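Local atomic coordinates of L-lysine 6-monooxygenase (Pseudomonas syringae pv. tomato, PDB entry 5CQF), a protein that probably acts as an FAD- and NADPH-dependent oxidoreductase that hydroxylates the side-chain amine of lysine or a related amino acid for siderophore biosynthesis. Residues G325-L330 with T338-V343; Q176-L181 with S317-T322; L203-L208 with A229-S234. All coordinates share one frame; numbering follows the deposited sequence.

Interactions 1 and 2 share the three-stranded antiparallel sheet 314-322, 325-332, 338-343. Interaction 1 is the hairpin that forms two of its strands. Interaction 2 is a small surface contact in which the edge strand 314-322 meets the short helical turn 176-179. Interaction 3 lies in a different sheet, a parallel one consistent with a Rossmann-type unit, and pairs two neighbouring strands there. Interactions 1 and 3 are partly buried and rest on main-chain hydrogen bonds. Interaction 2 rests mainly on apolar side-chain packing. The two sheets touch, for example where L341 and V343 of interaction 1 pack on H233 of interaction 3.

Interaction 1. Residues G325-L330 with T338-V343; sequences GYRVEL and TRVLEV
A beta hairpin forms this contact: strands 325-332 and 338-343 pair antiparallel. Three hydrogen-bonded pairs alternate with two non-hydrogen-bonded ones. In Y326-V343, Y326 N donates to V343 O at 2.7 Å and V343 N returns a bond to Y326 O. V328 and L341 exchange the same two bonds, as do L330 and R339. The N-H of Y326 points almost straight at its acceptor, with an angle of 174°.

The face with Y326, V328, L330, L341 and V343 is largely apolar apart from R339 at its end. V343 CG2, held between its own backbone N and carbonyl carbon, touches both Y326 CB at 4.0 Å and V328 CG2 at 4.1 Å. Farther along, L330 CD1 meets L341 CD1 at 3.7 Å, the two side chains crossing at a slant.

The other face, with R327, E329, V340 and E342, is more polar and more open to solvent. R327 has CG anti to the backbone N (chi1 -171°) and runs extended to NE. R327 CG touches V340 CG1 at 3.7 Å. The guanidinium then lies over V340, whose CG1 is 4.0 Å above the centre of the group.

Strand 314-322 flanks 325-332 on its other edge; there E329 makes backbone bonds with S317 and A318, and H321 stacks on Y326. The apolar face packs on L208 of strand 206-210, H233 of strand 231-235 and Y311 of strand 308-311.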
loop_
_atom_site.group_PDB
_atom_site.type_symbol
_atom_site.label_atom_id
_atom_site.label_comp_id
_atom_site.label_asym_id
_atom_site.label_seq_id
_atom_site.Cartn_x
_atom_site.Cartn_y
_atom_site.Cartn_z
ATOM N N GLY A 325 33.215 -14.872 25.737
ATOM C CA GLY A 325 32.733 -13.947 24.699
ATOM C C GLY A 325 33.425 -12.594 24.694
ATOM O O GLY A 325 34.641 -12.520 24.849
ATOM N N TYR A 326 32.651 -11.525 24.495
ATOM C CA TYR A 326 33.189 -10.175 24.454
ATOM C C TYR A 326 32.595 -9.353 25.568
ATOM O O TYR A 326 31.422 -9.523 25.895
ATOM C CB TYR A 326 32.890 -9.497 23.114
ATOM C CG TYR A 326 33.502 -10.238 21.962
ATOM C CD1 TYR A 326 34.771 -9.931 21.497
ATOM C CD2 TYR A 326 32.823 -11.278 21.349
ATOM C CE1 TYR A 326 35.333 -10.638 20.446
ATOM C CE2 TYR A 326 33.380 -11.984 20.297
ATOM C CZ TYR A 326 34.636 -11.667 19.862
ATOM O OH TYR A 326 35.172 -12.393 18.838
ATOM N N ARG A 327 33.421 -8.471 26.136
ATOM C CA ARG A 327 33.006 -7.486 27.115
ATOM C C ARG A 327 33.116 -6.125 26.421
ATOM O O ARG A 327 34.205 -5.675 26.070
ATOM C CB ARG A 327 33.890 -7.567 28.355
ATOM C CG ARG A 327 33.436 -6.726 29.545
ATOM C CD ARG A 327 34.527 -6.681 30.630
ATOM N NE ARG A 327 34.324 -5.673 31.694
ATOM C CZ ARG A 327 34.481 -4.346 31.566
ATOM N NH1 ARG A 327 34.817 -3.776 30.397
ATOM N NH2 ARG A 327 34.274 -3.567 32.625
ATOM N N VAL A 328 31.971 -5.490 26.191
ATOM C CA VAL A 328 31.915 -4.286 25.359
ATOM C C VAL A 328 31.448 -3.095 26.168
ATOM O O VAL A 328 30.385 -3.139 26.798
ATOM C CB VAL A 328 30.956 -4.471 24.178
ATOM C CG1 VAL A 328 31.056 -3.285 23.250
ATOM C CG2 VAL A 328 31.275 -5.754 23.424
ATOM N N GLU A 329 32.244 -2.034 26.162
ATOM C CA GLU A 329 31.871 -0.829 26.875
ATOM C C GLU A 329 31.322 0.157 25.881
ATOM O O GLU A 329 32.016 0.517 24.925
ATOM C CB GLU A 329 33.073 -0.199 27.605
ATOM C CG GLU A 329 32.692 0.996 28.485
ATOM C CD GLU A 329 33.885 1.811 28.956
ATOM O OE1 GLU A 329 34.566 2.444 28.112
ATOM O OE2 GLU A 329 34.131 1.834 30.176
ATOM N N LEU A 330 30.091 0.614 26.136
ATOM C CA LEU A 330 29.464 1.689 25.367
ATOM C C LEU A 330 29.519 3.007 26.110
ATOM O O LEU A 330 29.352 3.057 27.324
ATOM C CB LEU A 330 27.991 1.376 25.101
ATOM C CG LEU A 330 27.600 0.051 24.452
ATOM C CD1 LEU A 330 26.132 0.059 24.037
ATOM C CD2 LEU A 330 28.486 -0.238 23.256
ATOM N N THR A 338 28.305 5.542 30.748
ATOM C CA THR A 338 28.831 4.320 30.142
ATOM C C THR A 338 28.026 3.149 30.627
ATOM O O THR A 338 27.352 3.248 31.643
ATOM C CB THR A 338 30.283 4.009 30.543
ATOM O OG1 THR A 338 30.357 3.905 31.962
ATOM C CG2 THR A 338 31.257 5.079 30.068
ATOM N N ARG A 339 28.113 2.039 29.891
ATOM C CA ARG A 339 27.625 0.730 30.355
ATOM C C ARG A 339 28.360 -0.393 29.648
ATOM O O ARG A 339 28.983 -0.189 28.613
ATOM C CB ARG A 339 26.123 0.584 30.145
ATOM C CG ARG A 339 25.690 0.869 28.733
ATOM C CD ARG A 339 24.306 1.472 28.700
ATOM N NE ARG A 339 23.321 0.480 29.077
ATOM C CZ ARG A 339 22.015 0.649 28.938
ATOM N NH1 ARG A 339 21.204 -0.333 29.305
ATOM N NH2 ARG A 339 21.520 1.788 28.432
ATOM N N VAL A 340 28.286 -1.578 30.233
ATOM C CA VAL A 340 29.006 -2.743 29.747
ATOM C C VAL A 340 27.996 -3.782 29.258
ATOM O O VAL A 340 26.969 -3.974 29.887
ATOM C CB VAL A 340 29.890 -3.328 30.880
ATOM C CG1 VAL A 340 30.572 -4.631 30.468
ATOM C CG2 VAL A 340 30.923 -2.300 31.310
ATOM N N LEU A 341 28.298 -4.413 28.120
ATOM C CA LEU A 341 27.510 -5.522 27.540
ATOM C C LEU A 341 28.405 -6.725 27.384
ATOM O O LEU A 341 29.535 -6.604 26.903
ATOM C CB LEU A 341 27.011 -5.167 26.142
ATOM C CG LEU A 341 26.004 -4.033 26.053
ATOM C CD1 LEU A 341 25.764 -3.626 24.605
ATOM C CD2 LEU A 341 24.702 -4.452 26.720
ATOM N N GLU A 342 27.912 -7.892 27.760
ATOM C CA GLU A 342 28.615 -9.127 27.438
ATOM C C GLU A 342 27.872 -9.870 26.331
ATOM O O GLU A 342 26.711 -10.209 26.493
ATOM C CB GLU A 342 28.719 -9.996 28.667
ATOM C CG GLU A 342 29.357 -9.274 29.835
ATOM C CD GLU A 342 29.138 -10.001 31.131
ATOM O OE1 GLU A 342 27.970 -10.368 31.421
ATOM O OE2 GLU A 342 30.138 -10.206 31.847
ATOM N N VAL A 343 28.554 -10.115 25.221
ATOM C CA VAL A 343 27.971 -10.798 24.091
ATOM C C VAL A 343 28.860 -11.924 23.615
ATOM O O VAL A 343 30.007 -11.989 23.996
ATOM C CB VAL A 343 27.692 -9.821 22.930
ATOM C CG1 VAL A 343 26.590 -8.863 23.333
ATOM C CG2 VAL A 343 28.932 -9.052 22.520
#

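Interaction 2. Residues Q176-L181 with S317-T322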
loop_
_atom_site.group_PDB
_atom_site.type_symbol
_atom_site.label_atom_id
_atom_site.label_comp_id
_atom_site.label_asym_id
_atom_site.label_seq_id
_atom_site.Cartn_x
_atom_site.Cartn_y
_atom_site.Cartn_z
ATOM N N GLN A 176 40.534 0.599 13.866
ATOM C CA GLN A 176 41.719 0.058 14.566
ATOM C C GLN A 176 41.398 -0.829 15.785
ATOM O O GLN A 176 41.992 -1.902 15.939
ATOM C CB GLN A 176 42.649 1.219 14.987
ATOM C CG GLN A 176 43.691 0.902 16.066
ATOM C CD GLN A 176 44.772 -0.076 15.612
ATOM O OE1 GLN A 176 44.532 -1.280 15.492
ATOM N NE2 GLN A 176 45.980 0.441 15.377
ATOM N N ALA A 177 40.467 -0.387 16.632
ATOM C CA ALA A 177 40.088 -1.141 17.835
ATOM C C ALA A 177 39.705 -2.611 17.557
ATOM O O ALA A 177 39.803 -3.462 18.452
ATOM C CB ALA A 177 38.946 -0.431 18.554
ATOM N N PHE A 178 39.275 -2.907 16.331
ATOM C CA PHE A 178 38.773 -4.237 15.991
ATOM C C PHE A 178 39.714 -5.117 15.165
ATOM O O PHE A 178 39.497 -6.315 15.103
ATOM C CB PHE A 178 37.458 -4.115 15.221
ATOM C CG PHE A 178 36.373 -3.409 15.967
ATOM C CD1 PHE A 178 35.676 -4.048 16.970
ATOM C CD2 PHE A 178 36.021 -2.109 15.640
ATOM C CE1 PHE A 178 34.660 -3.396 17.646
ATOM C CE2 PHE A 178 35.001 -1.456 16.304
ATOM C CZ PHE A 178 34.322 -2.098 17.308
ATOM N N GLU A 179 40.728 -4.546 14.521
ATOM C CA GLU A 179 41.557 -5.313 13.572
ATOM C C GLU A 179 42.133 -6.619 14.128
ATOM O O GLU A 179 42.116 -7.648 13.448
ATOM C CB GLU A 179 42.672 -4.448 12.977
ATOM C CG GLU A 179 42.275 -3.888 11.623
ATOM C CD GLU A 179 43.204 -2.800 11.103
ATOM O OE1 GLU A 179 44.433 -2.842 11.392
ATOM O OE2 GLU A 179 42.686 -1.906 10.382
ATOM N N ALA A 180 42.619 -6.591 15.361
ATOM C CA ALA A 180 43.198 -7.794 15.972
ATOM C C ALA A 180 42.134 -8.841 16.269
ATOM O O ALA A 180 42.446 -10.027 16.460
ATOM C CB ALA A 180 43.952 -7.437 17.248
ATOM N N LEU A 181 40.876 -8.398 16.313
ATOM C CA LEU A 181 39.771 -9.250 16.739
ATOM C C LEU A 181 39.049 -9.948 15.591
ATOM O O LEU A 181 38.363 -10.947 15.828
ATOM C CB LEU A 181 38.788 -8.441 17.592
ATOM C CG LEU A 181 39.366 -7.812 18.864
ATOM C CD1 LEU A 181 38.314 -6.996 19.599
ATOM C CD2 LEU A 181 39.947 -8.875 19.791
ATOM N N SER A 317 33.607 2.178 23.301
ATOM C CA SER A 317 34.744 2.856 23.896
ATOM C C SER A 317 35.799 1.869 24.427
ATOM O O SER A 317 36.920 2.259 24.719
ATOM C CB SER A 317 34.225 3.734 25.038
ATOM O OG SER A 317 33.546 2.942 26.007
ATOM N N ALA A 318 35.415 0.607 24.594
ATOM C CA ALA A 318 36.360 -0.485 24.890
ATOM C C ALA A 318 35.726 -1.842 24.569
ATOM O O ALA A 318 34.517 -2.016 24.675
ATOM C CB ALA A 318 36.817 -0.444 26.346
ATOM N N ILE A 319 36.560 -2.801 24.197
ATOM C CA ILE A 319 36.117 -4.157 23.903
ATOM C C ILE A 319 37.262 -5.127 24.152
ATOM O O ILE A 319 38.406 -4.833 23.814
ATOM C CB ILE A 319 35.628 -4.267 22.439
ATOM C CG1 ILE A 319 35.268 -5.711 22.084
ATOM C CG2 ILE A 319 36.670 -3.748 21.462
ATOM C CD1 ILE A 319 34.434 -5.833 20.827
ATOM N N GLU A 320 36.971 -6.275 24.752
ATOM C CA GLU A 320 37.979 -7.309 24.866
ATOM C C GLU A 320 37.374 -8.676 24.718
ATOM O O GLU A 320 36.226 -8.895 25.072
ATOM C CB GLU A 320 38.790 -7.201 26.167
ATOM C CG GLU A 320 37.998 -7.213 27.463
ATOM C CD GLU A 320 38.902 -7.151 28.703
ATOM O OE1 GLU A 320 38.852 -6.117 29.418
ATOM O OE2 GLU A 320 39.663 -8.123 28.965
ATOM N N HIS A 321 38.168 -9.575 24.157
ATOM C CA HIS A 321 37.792 -10.952 23.966
ATOM C C HIS A 321 38.227 -11.696 25.221
ATOM O O HIS A 321 39.400 -11.717 25.571
ATOM C CB HIS A 321 38.499 -11.473 22.712
ATOM C CG HIS A 321 38.011 -12.801 22.222
ATOM N ND1 HIS A 321 38.836 -13.696 21.572
ATOM C CD2 HIS A 321 36.786 -13.381 22.260
ATOM C CE1 HIS A 321 38.142 -14.768 21.236
ATOM N NE2 HIS A 321 36.895 -14.602 21.639
ATOM N N THR A 322 37.268 -12.254 25.932
ATOM C CA THR A 322 37.548 -13.105 27.060
ATOM C C THR A 322 37.187 -14.555 26.711
ATOM O O THR A 322 36.781 -14.875 25.586
ATOM C CB THR A 322 36.741 -12.639 28.287
ATOM O OG1 THR A 322 35.357 -12.935 28.088
ATOM C CG2 THR A 322 36.882 -11.150 28.475
#
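I319 meets two residues of the other segment with different atoms, F178 with CD1 and L181 with CG1 and CG2. The contact is made by side-chain packing: a few apolar atoms join a short, weakly bonded helical turn to the strand. I319 is at the centre and uses both of its branches. Its CG1 is anti to the backbone N (chi1 175°), and CD1 at the end of that branch meets F178 CE1 at 4.0 Å. The methyl lies at the edge of the phenyl ring, near its plane, and the two side chains cross at about a right angle. I319 and L181 reach toward each other tip to tip. L181 CD1 is 4.1 Å from I319 CG2 and equally far from I319 CG1. The other methyl of L181, CD2, lies 4.2 Å from H321 CB. There the two side chains slide past each other in opposite directions. Just past the helical turn, L181 N bonds F178 O at 2.8 Å.

The contact lies at the surface and joins segments more than 130 residues apart. L186 of strand 186-188 touches F178, L181 and I319 alike. Strand 314-322 also pairs with strand 325-332, where S317 and A318 form a classic beta bulge opposite E329.

Interaction 3. Residues L203-L208 with A229-S234; sequences LPKRWL and AIEVHS
L203 meets I230 first, its CD1 lying 3.9 Å from I230 CD1. P204 adds its carbonyl: P204 O is 3.6 Å from I230 CG1. The same oxygen accepts a bond from W207 NE1 at 2.8 Å. This bond is bent to 138° at the hydrogen, and the donor stands above the carbonyl plane.

K205, just before the strand, supplies the first bond of the ladder. K205 O accepts the N-H of E231 at 2.7 Å. K205 has CG anti to the backbone N (chi1 -173°), and that carbon sits 3.4 Å from A229 O. Beyond it, K205 and E231 run side by side in the same direction. Their charged ends stay apart, with K205 NZ 5.0 Å from E231 OE1. R206 pairs with E231 in register, but its guanidinium turns away to a salt bridge with D344.

W207 continues the parallel ladder. Its N donates to E231 O, and its O accepts from H233 N. The imidazole edge of H233 also faces that oxygen in plane, with CD2 3.3 Å from W207 O, while H233 ND1 is hydrogen-bonded to Y311 OH. On the opposite face of the sheet, W207 CD1 packs on I230 CG2 at 3.8 Å. L208 closes the segment, its CG resting against H233 O.

These strands and helix 214-226 form a beta-alpha-beta unit, consistent with a Rossmann-type dinucleotide-binding fold. The helix covers the face of W207 and V232, through L223, V220 and V224. Strand 338-343 lies over the face of R206, L208 and H233, and strand 345-348 pairs alongside 206-210.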
loop_
_atom_site.group_PDB
_atom_site.type_symbol
_atom_site.label_atom_id
_atom_site.label_comp_id
_atom_site.label_asym_id
_atom_site.label_seq_id
_atom_site.Cartn_x
_atom_site.Cartn_y
_atom_site.Cartn_z
ATOM N N LEU A 203 23.865 -21.312 16.320
ATOM C CA LEU A 203 24.372 -19.964 16.460
ATOM C C LEU A 203 24.538 -19.596 17.940
ATOM O O LEU A 203 23.778 -20.040 18.768
ATOM C CB LEU A 203 23.410 -18.982 15.794
ATOM C CG LEU A 203 23.141 -19.239 14.318
ATOM C CD1 LEU A 203 22.138 -18.223 13.804
ATOM C CD2 LEU A 203 24.421 -19.173 13.509
ATOM N N PRO A 204 25.506 -18.734 18.261
ATOM C CA PRO A 204 25.538 -18.156 19.606
ATOM C C PRO A 204 24.348 -17.258 19.909
ATOM O O PRO A 204 23.743 -16.704 18.998
ATOM C CB PRO A 204 26.839 -17.349 19.630
ATOM C CG PRO A 204 27.252 -17.192 18.222
ATOM C CD PRO A 204 26.631 -18.292 17.420
ATOM N N LYS A 205 24.041 -17.111 21.188
ATOM C CA LYS A 205 22.807 -16.478 21.640
ATOM C C LYS A 205 22.847 -14.942 21.637
ATOM O O LYS A 205 21.877 -14.291 21.263
ATOM C CB LYS A 205 22.470 -16.985 23.064
ATOM C CG LYS A 205 21.109 -16.546 23.611
ATOM C CD LYS A 205 20.852 -17.067 25.026
ATOM C CE LYS A 205 21.535 -16.197 26.087
ATOM N NZ LYS A 205 21.804 -16.913 27.373
ATOM N N ARG A 206 23.961 -14.372 22.087
ATOM C CA ARG A 206 24.039 -12.944 22.376
ATOM C C ARG A 206 24.876 -12.275 21.313
ATOM O O ARG A 206 26.034 -12.612 21.131
ATOM C CB ARG A 206 24.646 -12.736 23.757
ATOM C CG ARG A 206 23.810 -13.295 24.903
ATOM C CD ARG A 206 24.562 -13.254 26.240
ATOM N NE ARG A 206 25.839 -13.963 26.107
ATOM C CZ ARG A 206 26.868 -13.879 26.950
ATOM N NH1 ARG A 206 26.801 -13.133 28.047
ATOM N NH2 ARG A 206 27.976 -14.555 26.682
ATOM N N TRP A 207 24.282 -11.337 20.587
ATOM C CA TRP A 207 24.951 -10.679 19.486
ATOM C C TRP A 207 24.967 -9.188 19.696
ATOM O O TRP A 207 24.048 -8.637 20.285
ATOM C CB TRP A 207 24.229 -10.971 18.215
ATOM C CG TRP A 207 24.478 -12.319 17.704
ATOM C CD1 TRP A 207 23.860 -13.449 18.100
ATOM C CD2 TRP A 207 25.389 -12.694 16.662
ATOM N NE1 TRP A 207 24.336 -14.517 17.402
ATOM C CE2 TRP A 207 25.276 -14.089 16.503
ATOM C CE3 TRP A 207 26.282 -11.988 15.849
ATOM C CZ2 TRP A 207 26.017 -14.813 15.544
ATOM C CZ3 TRP A 207 27.015 -12.700 14.881
ATOM C CH2 TRP A 207 26.877 -14.102 14.746
ATOM N N LEU A 208 26.024 -8.544 19.235
ATOM C CA LEU A 208 26.065 -7.096 19.131
ATOM C C LEU A 208 26.220 -6.765 17.685
ATOM O O LEU A 208 27.057 -7.347 17.024
ATOM C CB LEU A 208 27.246 -6.540 19.908
ATOM C CG LEU A 208 27.230 -5.017 19.995
ATOM C CD1 LEU A 208 27.855 -4.569 21.293
ATOM C CD2 LEU A 208 27.948 -4.334 18.840
ATOM N N ALA A 229 15.861 -17.684 20.360
ATOM C CA ALA A 229 16.444 -17.310 21.638
ATOM C C ALA A 229 17.565 -16.279 21.502
ATOM O O ALA A 229 18.027 -15.737 22.518
ATOM C CB ALA A 229 16.951 -18.553 22.338
ATOM N N ILE A 230 18.017 -16.026 20.265
ATOM C CA ILE A 230 19.057 -15.021 20.002
ATOM C C ILE A 230 18.628 -13.637 20.485
ATOM O O ILE A 230 17.478 -13.209 20.275
ATOM C CB ILE A 230 19.395 -14.954 18.515
ATOM C CG1 ILE A 230 20.353 -16.060 18.153
ATOM C CG2 ILE A 230 20.056 -13.636 18.139
ATOM C CD1 ILE A 230 20.775 -16.028 16.697
ATOM N N GLU A 231 19.555 -12.948 21.132
ATOM C CA GLU A 231 19.355 -11.569 21.576
ATOM C C GLU A 231 20.340 -10.663 20.867
ATOM O O GLU A 231 21.502 -11.006 20.710
ATOM C CB GLU A 231 19.522 -11.474 23.096
ATOM C CG GLU A 231 18.281 -11.986 23.796
ATOM C CD GLU A 231 18.479 -12.301 25.261
ATOM O OE1 GLU A 231 19.602 -12.736 25.662
ATOM O OE2 GLU A 231 17.469 -12.136 25.996
ATOM N N VAL A 232 19.869 -9.525 20.400
ATOM C CA VAL A 232 20.691 -8.682 19.584
ATOM C C VAL A 232 20.777 -7.321 20.236
ATOM O O VAL A 232 19.764 -6.752 20.573
ATOM C CB VAL A 232 20.111 -8.542 18.180
ATOM C CG1 VAL A 232 20.923 -7.539 17.387
ATOM C CG2 VAL A 232 20.106 -9.875 17.472
ATOM N N HIS A 233 21.993 -6.813 20.398
ATOM C CA HIS A 233 22.226 -5.448 20.871
ATOM C C HIS A 233 22.717 -4.604 19.713
ATOM O O HIS A 233 23.778 -4.861 19.159
ATOM C CB HIS A 233 23.253 -5.464 21.992
ATOM C CG HIS A 233 22.864 -6.371 23.115
ATOM N ND1 HIS A 233 22.172 -5.928 24.219
ATOM C CD2 HIS A 233 23.009 -7.704 23.268
ATOM C CE1 HIS A 233 21.935 -6.947 25.022
ATOM N NE2 HIS A 233 22.426 -8.039 24.462
ATOM N N SER A 234 21.920 -3.598 19.376
ATOM C CA SER A 234 22.051 -2.827 18.184
ATOM C C SER A 234 22.477 -1.446 18.597
ATOM O O SER A 234 21.705 -0.709 19.218
ATOM C CB SER A 234 20.690 -2.798 17.459
ATOM O OG SER A 234 20.704 -1.985 16.302
#